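Local structure of malonate decarboxylase subunit alpha (Acinetobacter baumannii ATCC 17978, 6MPR) at residues A[65-70]-A[182-187]; A[162-167]-A[174-179]; A[170-175]-A[220-225]; A[332-337]-A[555-560]. The protein is the alpha subunit of malonate decarboxylase and probably acts as its acyl-carrier-protein transferase, exchanging acetyl for malonyl on the carrier subunit. All coordinates share one frame; numbering follows the deposited sequence. Where two conformers were deposited one is given.

Interaction 1. Residues A[65-70]-A[182-187]; sequences EGNNQK and PALIEP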
# COMPACT_ATOMS: atom_id res chain seq x y z
N GLU A 65 4.07 -3.43 19.86
CA GLU A 65 3.69 -2.04 19.63
C GLU A 65 4.32 -1.14 20.69
O GLU A 65 4.13 -1.38 21.89
CB GLU A 65 2.17 -1.90 19.67
CG GLU A 65 1.42 -2.58 18.53
CD GLU A 65 -0.08 -2.38 18.63
OE1 GLU A 65 -0.54 -1.70 19.57
OE2 GLU A 65 -0.81 -2.93 17.79
N GLY A 66 5.12 -0.16 20.28
CA GLY A 66 5.71 -0.15 18.95
C GLY A 66 5.00 0.54 17.79
O GLY A 66 5.51 0.52 16.67
N ASN A 67 3.83 1.12 18.02
CA ASN A 67 3.25 2.04 17.04
C ASN A 67 4.03 3.34 17.06
O ASN A 67 4.81 3.60 17.98
CB ASN A 67 1.78 2.38 17.35
CG ASN A 67 0.87 1.18 17.42
OD1 ASN A 67 0.43 0.65 16.40
ND2 ASN A 67 0.51 0.79 18.63
N ASN A 68 3.80 4.19 16.07
CA ASN A 68 4.47 5.48 16.11
C ASN A 68 4.07 6.28 17.35
O ASN A 68 4.92 6.96 17.95
CB ASN A 68 4.19 6.30 14.85
CG ASN A 68 4.97 7.62 14.85
OD1 ASN A 68 6.15 7.66 14.51
ND2 ASN A 68 4.31 8.70 15.27
N GLN A 69 2.80 6.19 17.77
CA GLN A 69 2.32 6.93 18.93
C GLN A 69 1.96 5.98 20.08
O GLN A 69 2.65 5.96 21.10
CB GLN A 69 1.13 7.80 18.53
CG GLN A 69 1.45 8.78 17.40
CD GLN A 69 0.20 9.20 16.64
OE1 GLN A 69 -0.10 8.65 15.58
NE2 GLN A 69 -0.53 10.17 17.17
N LYS A 70 0.90 5.19 19.93
CA LYS A 70 0.46 4.28 20.99
C LYS A 70 1.52 3.23 21.29
O LYS A 70 2.03 2.58 20.38
CB LYS A 70 -0.84 3.60 20.57
CG LYS A 70 -1.25 2.41 21.43
CD LYS A 70 -2.61 1.89 20.98
CE LYS A 70 -2.52 1.11 19.69
NZ LYS A 70 -3.87 0.66 19.19
N PRO A 182 -4.69 -3.07 13.41
CA PRO A 182 -5.33 -4.07 12.53
C PRO A 182 -4.35 -4.71 11.55
O PRO A 182 -4.47 -5.90 11.25
CB PRO A 182 -6.41 -3.27 11.80
CG PRO A 182 -6.62 -2.04 12.64
CD PRO A 182 -5.26 -1.73 13.19
N ALA A 183 -3.37 -3.95 11.07
CA ALA A 183 -2.41 -4.49 10.11
C ALA A 183 -1.43 -5.44 10.78
O ALA A 183 -0.92 -6.36 10.13
CB ALA A 183 -1.63 -3.36 9.43
N LEU A 184 -1.13 -5.22 12.06
CA LEU A 184 -0.19 -6.08 12.78
C LEU A 184 -0.86 -7.36 13.26
O LEU A 184 -0.23 -8.42 13.32
CB LEU A 184 0.41 -5.33 13.97
CG LEU A 184 1.13 -4.01 13.71
CD1 LEU A 184 1.55 -3.35 15.02
CD2 LEU A 184 2.33 -4.22 12.78
N ILE A 185 -2.14 -7.27 13.67
CA ILE A 185 -2.79 -8.42 14.29
C ILE A 185 -3.25 -9.43 13.26
O ILE A 185 -3.08 -10.64 13.46
CB ILE A 185 -3.96 -7.94 15.17
CG1 ILE A 185 -3.41 -7.20 16.40
CG2 ILE A 185 -4.84 -9.12 15.59
CD1 ILE A 185 -4.49 -6.51 17.23
N GLU A 186 -3.85 -8.97 12.15
CA GLU A 186 -4.43 -9.92 11.20
C GLU A 186 -3.45 -11.00 10.74
O GLU A 186 -3.85 -12.17 10.73
CB GLU A 186 -5.02 -9.18 9.99
CG GLU A 186 -5.50 -10.14 8.91
CD GLU A 186 -6.34 -9.48 7.83
OE1 GLU A 186 -6.80 -8.33 8.04
OE2 GLU A 186 -6.54 -10.15 6.78
N PRO A 187 -2.20 -10.70 10.38
CA PRO A 187 -1.30 -11.79 9.94
C PRO A 187 -1.12 -12.90 10.96
O PRO A 187 -1.06 -14.08 10.59
CB PRO A 187 0.02 -11.05 9.66
CG PRO A 187 -0.43 -9.69 9.20
CD PRO A 187 -1.60 -9.38 10.14
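With its first torsion at -68° and the rest of the chain extended, Glu-65 carries its carboxylate out toward helix 181-189, where Leu-184 meets it. In the leucine, CG is anti to the carbonyl carbon and chi2 is extended (175°), and together these bring CD1 to the glutamate. The two side chains pass at a slant: Leu-184 CD1 lies 3.6 Å from Glu-65 CG and 3.7 Å from Glu-65 OE2, so one methyl touches both the aliphatic stem and the carboxylate. The carboxylate is buried but well satisfied. Its OE2 bonds to Ser-161 and Ser-181, and OE1 takes Ala-162 N and a weaker bond from Asn-67 ND2 at 2.9 Å. Asn-67 ND2 also reaches Lys-70 O, again at 2.9 Å; that oxygen lies in the amide plane, whereas the nitrogen stands well above the carbonyl plane. In the modelled conformer these bonds, with OD1 held by a residue just outside the segment, probably settle the amide's rotation, one residue past the cis peptide before Gly-66. The loop between strand 61-64 and helix 73-79 thereby meets helix 181-189, with Tyr-147 of helix 143-149 against Leu-184 and strand 158-163 beside Ile-185.

Interaction 2. Residues A[162-167]-A[174-179]; sequences AGFMAD and TGPSTE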
# COMPACT_ATOMS: atom_id res chain seq x y z
N ALA A 162 -1.99 -2.96 21.99
CA ALA A 162 -2.71 -2.21 23.01
C ALA A 162 -4.02 -1.64 22.48
O ALA A 162 -4.12 -1.26 21.31
CB ALA A 162 -1.86 -1.05 23.55
N GLY A 163 -5.01 -1.52 23.39
CA GLY A 163 -6.26 -0.87 23.07
C GLY A 163 -6.86 -0.19 24.29
O GLY A 163 -6.33 -0.27 25.40
N PHE A 164 -7.97 0.52 24.06
CA PHE A 164 -8.65 1.21 25.16
C PHE A 164 -9.44 0.23 26.02
O PHE A 164 -9.38 0.30 27.25
CB PHE A 164 -9.59 2.28 24.62
CG PHE A 164 -8.90 3.53 24.18
CD1 PHE A 164 -8.44 4.45 25.11
CD2 PHE A 164 -8.72 3.81 22.83
CE1 PHE A 164 -7.80 5.61 24.71
CE2 PHE A 164 -8.08 4.96 22.42
CZ PHE A 164 -7.63 5.87 23.35
N MET A 165 -10.19 -0.66 25.39
CA MET A 165 -11.17 -1.45 26.13
C MET A 165 -11.31 -2.82 25.48
O MET A 165 -11.20 -2.95 24.25
CB MET A 165 -12.52 -0.71 26.18
CG MET A 165 -13.57 -1.36 27.04
SD MET A 165 -15.09 -0.37 27.02
CE MET A 165 -14.80 0.70 28.43
N ALA A 166 -11.51 -3.84 26.30
CA ALA A 166 -11.87 -5.16 25.82
C ALA A 166 -13.06 -5.67 26.61
O ALA A 166 -13.25 -5.31 27.78
CB ALA A 166 -10.72 -6.17 25.95
N ASP A 167 -13.86 -6.51 25.97
CA ASP A 167 -14.83 -7.30 26.70
C ASP A 167 -14.19 -8.64 27.06
O ASP A 167 -13.02 -8.88 26.75
CB ASP A 167 -16.13 -7.44 25.90
CG ASP A 167 -15.97 -8.32 24.66
OD1 ASP A 167 -14.94 -9.00 24.48
OD2 ASP A 167 -16.92 -8.33 23.86
N THR A 174 -10.11 0.11 19.93
CA THR A 174 -8.88 0.88 19.82
C THR A 174 -9.10 2.36 19.49
O THR A 174 -8.20 3.17 19.75
CB THR A 174 -7.95 0.26 18.76
OG1 THR A 174 -8.65 0.09 17.52
CG2 THR A 174 -7.46 -1.11 19.21
N GLY A 175 -10.24 2.71 18.91
CA GLY A 175 -10.68 4.09 18.83
C GLY A 175 -9.77 5.01 18.04
O GLY A 175 -9.21 4.63 17.00
N PRO A 176 -9.60 6.24 18.52
CA PRO A 176 -8.71 7.19 17.82
C PRO A 176 -7.29 6.67 17.66
O PRO A 176 -6.60 7.08 16.73
CB PRO A 176 -8.74 8.44 18.71
CG PRO A 176 -10.06 8.34 19.45
CD PRO A 176 -10.29 6.86 19.67
N SER A 177 -6.83 5.77 18.53
CA SER A 177 -5.47 5.27 18.45
C SER A 177 -5.39 3.88 17.83
O SER A 177 -4.50 3.09 18.19
CB SER A 177 -4.82 5.29 19.84
OG SER A 177 -4.68 6.62 20.25
N THR A 178 -6.31 3.57 16.91
CA THR A 178 -6.25 2.31 16.17
C THR A 178 -4.89 2.13 15.50
O THR A 178 -4.26 1.07 15.63
CB THR A 178 -7.40 2.28 15.16
OG1 THR A 178 -8.66 2.21 15.86
CG2 THR A 178 -7.27 1.06 14.26
N GLU A 179 -4.41 3.16 14.80
CA GLU A 179 -3.06 3.17 14.23
C GLU A 179 -2.72 1.90 13.45
O GLU A 179 -3.44 1.55 12.50
CB GLU A 179 -2.00 3.40 15.34
CG GLU A 179 -2.00 4.85 15.88
CD GLU A 179 -0.87 5.12 16.88
OE1 GLU A 179 0.32 5.11 16.49
OE2 GLU A 179 -1.18 5.35 18.08
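The Phe-164 ring presents an edge to the chain of 174-179: Thr-174 O lies near the ring plane, 3.2 Å from Phe-164 CD2 and equally close to CE2, and Gly-175 N and Ser-177 N also sit by that edge. Pro-176 comes in obliquely, its side chain running at about a right angle to that of Phe-164, with Pro-176 CD 4.0 Å from Phe-164 CE2. The contact of the aromatic C-H edge with the carbonyl oxygen is probably favourable, and the same oxygen receives a weak backbone bond from Ser-177 N. Away from the ring, Thr-174 places CG2 beside its backbone N, and this methyl rests 4.0 Å from Gly-163 CA and close to Ala-162 O. Its hydroxyl, at chi1 53°, lies between the backbone N and the carbonyl carbon and donates to Thr-178 OG1 at 2.7 Å. Thr-178 OG1 passes the relay on to Gly-175 O, also at 2.7 Å, in the carbonyl plane and on a lone pair. Gly-175 O accepts from Thr-178 N as well, so two bonds from one residue hold the turn closed. Gly-175, at positive phi, leads into Pro-176. Lys-70 NZ, bonded to Ala-162 O and Ser-177 O, ties both segments to loop 65-70. Opposite Tyr-173, Phe-164 and Met-165 form a classic beta bulge at the corner where the chain leaves parallel strand 158-163 for the hairpin of strands 165-166 and 172-173.

Interaction 3. Residues A[170-175]-A[220-225]; sequences GNIYTG and DYVVVA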
# COMPACT_ATOMS: atom_id res chain seq x y z
N GLY A 170 -12.64 -10.86 24.17
CA GLY A 170 -11.48 -10.39 23.44
C GLY A 170 -11.77 -9.43 22.30
O GLY A 170 -10.85 -9.11 21.55
N ASN A 171 -13.01 -8.98 22.14
CA ASN A 171 -13.28 -7.84 21.26
C ASN A 171 -12.56 -6.60 21.80
O ASN A 171 -12.61 -6.32 22.99
CB ASN A 171 -14.78 -7.56 21.18
CG ASN A 171 -15.55 -8.66 20.48
OD1 ASN A 171 -15.35 -8.91 19.29
ND2 ASN A 171 -16.47 -9.29 21.21
N ILE A 172 -11.90 -5.85 20.91
CA ILE A 172 -11.08 -4.71 21.32
C ILE A 172 -11.65 -3.43 20.73
O ILE A 172 -11.96 -3.37 19.53
CB ILE A 172 -9.60 -4.86 20.91
CG1 ILE A 172 -9.07 -6.27 21.18
CG2 ILE A 172 -8.76 -3.83 21.67
CD1 ILE A 172 -8.94 -6.61 22.66
N TYR A 173 -11.73 -2.40 21.55
CA TYR A 173 -11.94 -1.04 21.09
C TYR A 173 -10.59 -0.32 21.11
O TYR A 173 -9.97 -0.20 22.17
CB TYR A 173 -12.95 -0.31 21.98
CG TYR A 173 -13.08 1.16 21.68
CD1 TYR A 173 -13.48 1.60 20.43
CD2 TYR A 173 -12.77 2.12 22.64
CE1 TYR A 173 -13.58 2.95 20.14
CE2 TYR A 173 -12.87 3.47 22.38
CZ TYR A 173 -13.28 3.88 21.12
OH TYR A 173 -13.38 5.22 20.83
N THR A 174 -10.11 0.11 19.93
CA THR A 174 -8.88 0.88 19.82
C THR A 174 -9.10 2.36 19.49
O THR A 174 -8.20 3.17 19.75
CB THR A 174 -7.95 0.26 18.76
OG1 THR A 174 -8.65 0.09 17.52
CG2 THR A 174 -7.46 -1.11 19.21
N GLY A 175 -10.24 2.71 18.91
CA GLY A 175 -10.68 4.09 18.83
C GLY A 175 -9.77 5.01 18.04
O GLY A 175 -9.21 4.63 17.00
N ASP A 220 -6.19 -13.76 21.20
CA ASP A 220 -6.14 -14.92 22.10
C ASP A 220 -6.27 -14.53 23.57
O ASP A 220 -6.96 -15.23 24.33
CB ASP A 220 -4.86 -15.71 21.85
CG ASP A 220 -4.80 -16.21 20.44
OD1 ASP A 220 -5.65 -17.06 20.07
OD2 ASP A 220 -3.95 -15.70 19.67
N TYR A 221 -5.66 -13.42 23.99
CA TYR A 221 -5.74 -13.01 25.38
C TYR A 221 -5.79 -11.49 25.49
O TYR A 221 -5.22 -10.78 24.66
CB TYR A 221 -4.56 -13.50 26.21
CG TYR A 221 -4.47 -15.00 26.32
CD1 TYR A 221 -5.21 -15.70 27.27
CD2 TYR A 221 -3.63 -15.70 25.48
CE1 TYR A 221 -5.12 -17.10 27.36
CE2 TYR A 221 -3.52 -17.07 25.57
CZ TYR A 221 -4.27 -17.77 26.50
OH TYR A 221 -4.12 -19.13 26.56
N VAL A 222 -6.44 -11.01 26.55
CA VAL A 222 -6.38 -9.61 26.93
C VAL A 222 -5.87 -9.52 28.36
O VAL A 222 -5.97 -10.47 29.14
CB VAL A 222 -7.75 -8.89 26.79
CG1 VAL A 222 -8.27 -8.98 25.36
CG2 VAL A 222 -8.76 -9.44 27.79
N VAL A 223 -5.29 -8.37 28.70
CA VAL A 223 -4.82 -8.10 30.05
C VAL A 223 -5.07 -6.62 30.33
O VAL A 223 -4.81 -5.78 29.47
CB VAL A 223 -3.33 -8.47 30.24
CG1 VAL A 223 -2.42 -7.60 29.34
CG2 VAL A 223 -2.92 -8.32 31.70
N VAL A 224 -5.60 -6.32 31.51
CA VAL A 224 -5.76 -4.93 31.93
C VAL A 224 -4.39 -4.39 32.32
O VAL A 224 -3.71 -4.96 33.18
CB VAL A 224 -6.76 -4.82 33.10
CG1 VAL A 224 -6.88 -3.36 33.57
CG2 VAL A 224 -8.11 -5.34 32.68
N ALA A 225 -3.97 -3.30 31.68
CA ALA A 225 -2.64 -2.76 31.95
C ALA A 225 -2.58 -2.18 33.36
O ALA A 225 -3.60 -1.78 33.94
CB ALA A 225 -2.29 -1.67 30.93
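Gly-170 and Val-222 mark the closest backbone approach of the two segments, their CA atoms 6.2 Å apart, and no hydrogen bond spans the gap. Segment 170-175 enters through Gly-170, at phi 99°, a backbone shape that suits glycine, and then extends into the short strand 172-173. Segment 220-225 is extended through strand 221-224. The strands belong to different sheets, and the contact is made by apolar carbon atoms without backbone pairing. Val-222 points at the other segment and offers CG1 alone: the methyl lies 3.7 Å from Ile-172 CD1 and 4.0 Å from Gly-170 CA, bridging the glycine backbone and the isoleucine tip. Ile-172 gets there by folding its chain, with chi1 at -44° and chi2 at -68°, which brings CD1 round to the valine although its CB starts off to one side. The two side chains run past each other in opposite directions, and the touch is purely apolar and buried. Neighbouring apolar groups extend it: Val-197 of strand 194-199 packs on Ile-172, and Val-42 of strand 42-43 on Val-222. Just before the strand, Asp-220 forms salt bridges with Lys-27 and with Arg-342 of the second subunit. Ile-172 of the outer strand 172-173 of the small three-stranded sheet, and Gly-170 just before it, thus meet Val-222 of strand 221-224, which runs between strands 42-43 and 194-199 of the large parallel sheet.

Interaction 4. Residues A[332-337]-A[555-560]; sequences AARPDV and DGLYQP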
# COMPACT_ATOMS: atom_id res chain seq x y z
N ALA A 332 -14.21 14.79 17.17
CA ALA A 332 -15.56 14.26 17.29
C ALA A 332 -16.61 15.31 16.96
O ALA A 332 -17.72 14.98 16.52
CB ALA A 332 -15.79 13.69 18.69
N ALA A 333 -16.29 16.59 17.17
CA ALA A 333 -17.18 17.67 16.84
C ALA A 333 -17.05 18.15 15.40
O ALA A 333 -17.75 19.09 15.00
CB ALA A 333 -16.95 18.85 17.81
N ARG A 334 -16.18 17.50 14.60
CA ARG A 334 -15.99 17.85 13.19
C ARG A 334 -16.13 16.63 12.27
O ARG A 334 -15.27 16.36 11.44
CB ARG A 334 -14.63 18.51 13.01
CG ARG A 334 -14.44 19.79 13.83
CD ARG A 334 -15.22 20.95 13.21
NE ARG A 334 -15.07 22.21 13.92
CZ ARG A 334 -15.77 22.54 15.01
NH1 ARG A 334 -16.66 21.69 15.52
NH2 ARG A 334 -15.59 23.72 15.58
N PRO A 335 -17.23 15.87 12.39
CA PRO A 335 -17.31 14.61 11.64
C PRO A 335 -17.50 14.81 10.15
O PRO A 335 -17.27 13.86 9.39
CB PRO A 335 -18.52 13.91 12.26
CG PRO A 335 -19.39 15.03 12.72
CD PRO A 335 -18.44 16.10 13.20
N ASP A 336 -17.88 16.01 9.68
CA ASP A 336 -17.90 16.22 8.23
C ASP A 336 -16.51 16.16 7.62
O ASP A 336 -16.38 15.85 6.43
CB ASP A 336 -18.56 17.56 7.90
CG ASP A 336 -20.08 17.48 7.94
OD1 ASP A 336 -20.59 16.35 7.92
OD2 ASP A 336 -20.76 18.54 8.00
N VAL A 337 -15.47 16.43 8.40
CA VAL A 337 -14.10 16.50 7.91
C VAL A 337 -13.34 15.21 8.16
O VAL A 337 -12.65 14.72 7.27
CB VAL A 337 -13.38 17.71 8.56
CG1 VAL A 337 -11.91 17.73 8.16
CG2 VAL A 337 -14.09 18.99 8.12
N ASP A 555 -12.90 26.90 19.53
CA ASP A 555 -14.07 27.16 20.36
C ASP A 555 -13.99 26.41 21.69
O ASP A 555 -15.00 25.96 22.23
CB ASP A 555 -15.35 26.80 19.60
CG ASP A 555 -16.59 27.42 20.20
OD1 ASP A 555 -16.47 28.45 20.90
OD2 ASP A 555 -17.68 26.86 19.99
N GLY A 556 -12.77 26.27 22.22
CA GLY A 556 -12.55 25.58 23.47
C GLY A 556 -12.51 24.08 23.39
O GLY A 556 -12.34 23.42 24.43
N LEU A 557 -12.65 23.50 22.19
CA LEU A 557 -12.71 22.05 22.05
C LEU A 557 -11.33 21.40 22.16
O LEU A 557 -11.20 20.29 22.68
CB LEU A 557 -13.35 21.69 20.70
CG LEU A 557 -14.84 21.95 20.58
CD1 LEU A 557 -15.27 21.91 19.12
CD2 LEU A 557 -15.61 20.91 21.38
N TYR A 558 -10.29 22.05 21.63
CA TYR A 558 -8.93 21.55 21.77
C TYR A 558 -8.46 21.72 23.21
O TYR A 558 -8.54 22.82 23.78
CB TYR A 558 -7.99 22.29 20.81
CG TYR A 558 -6.52 21.97 21.01
CD1 TYR A 558 -6.09 20.66 21.08
CD2 TYR A 558 -5.56 22.98 21.12
CE1 TYR A 558 -4.74 20.35 21.28
CE2 TYR A 558 -4.22 22.68 21.31
CZ TYR A 558 -3.82 21.37 21.40
OH TYR A 558 -2.48 21.06 21.58
N GLN A 559 -7.97 20.64 23.81
CA GLN A 559 -7.54 20.61 25.21
C GLN A 559 -6.07 20.24 25.24
O GLN A 559 -5.73 19.05 25.22
CB GLN A 559 -8.37 19.62 26.02
CG GLN A 559 -9.87 19.79 25.84
CD GLN A 559 -10.67 18.72 26.57
OE1 GLN A 559 -11.06 18.91 27.72
NE2 GLN A 559 -10.92 17.59 25.89
N PRO A 560 -5.17 21.22 25.26
CA PRO A 560 -3.73 20.93 25.12
C PRO A 560 -3.24 20.01 26.22
O PRO A 560 -3.59 20.19 27.40
CB PRO A 560 -3.07 22.32 25.23
CG PRO A 560 -4.16 23.29 24.91
CD PRO A 560 -5.45 22.66 25.34
O HOH W 1 -17.23 25.38 17.40
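Leu-557 points its side chain across to Ala-333 and Arg-334 from two residues beyond Asp-555, whose positive phi and Schellman motif follow helix 547-553. One methyl does all the close touching. Leu-557 CD1 lies 3.7 Å from Ala-333 CB, a plain apolar contact between side chains that face each other. The same CD1 is 3.9 Å from Arg-334 NH1, approaching the guanidinium obliquely, and the arginine and leucine side chains cross at an oblique angle. In Arg-334 a bend at chi2 (-74°) swings the guanidinium to where NH1 can reach Ala-333 O. Arg-334 NH1 donates to that oxygen at 2.9 Å. The oxygen is almost exactly in the guanidinium plane, but the nitrogen stands far above the carbonyl plane, so the bond does not use a lone pair. A salt bridge from Arg-334 NE to Glu-311 fixes the group further, and Trp-20 of the second subunit makes a cation-pi contact with it. Partly buried, the contact connects the loop after helix 328-332 with the chain beyond helix 547-553, close to the subunit interface, where Asp-336 also bonds to backbone nitrogens of Lys-22 and Arg-23 of the second subunit. Arg-334 and Asp-555 do not touch directly; a water accepts from Arg-334 NH2 at 3.0 Å and donates to Asp-555 OD2 at 3.0 Å.

In the fold
Interactions 1, 2 and 3 cluster in the N-terminal half of the chain, with centres 7 to 13 Å apart, around the large parallel sheet and the small sheet beside it. Interactions 2 and 3 share Thr-174 and Gly-175 and meet through the paired strands 165-166 and 172-173. Interaction 2 is nested within the loop closed by interaction 1, whereas the segments of interactions 1 and 3 alternate; Lys-70 and Glu-179 link the first two directly. Interaction 4 follows later, its centre 20 to 27 Å from the others, and joins a mid-chain loop, 332-337, to 555-560 near the C terminus. Segments of interactions 1, 3 and 4 also hold residues that bond to the second subunit, which places them near the dimer interface.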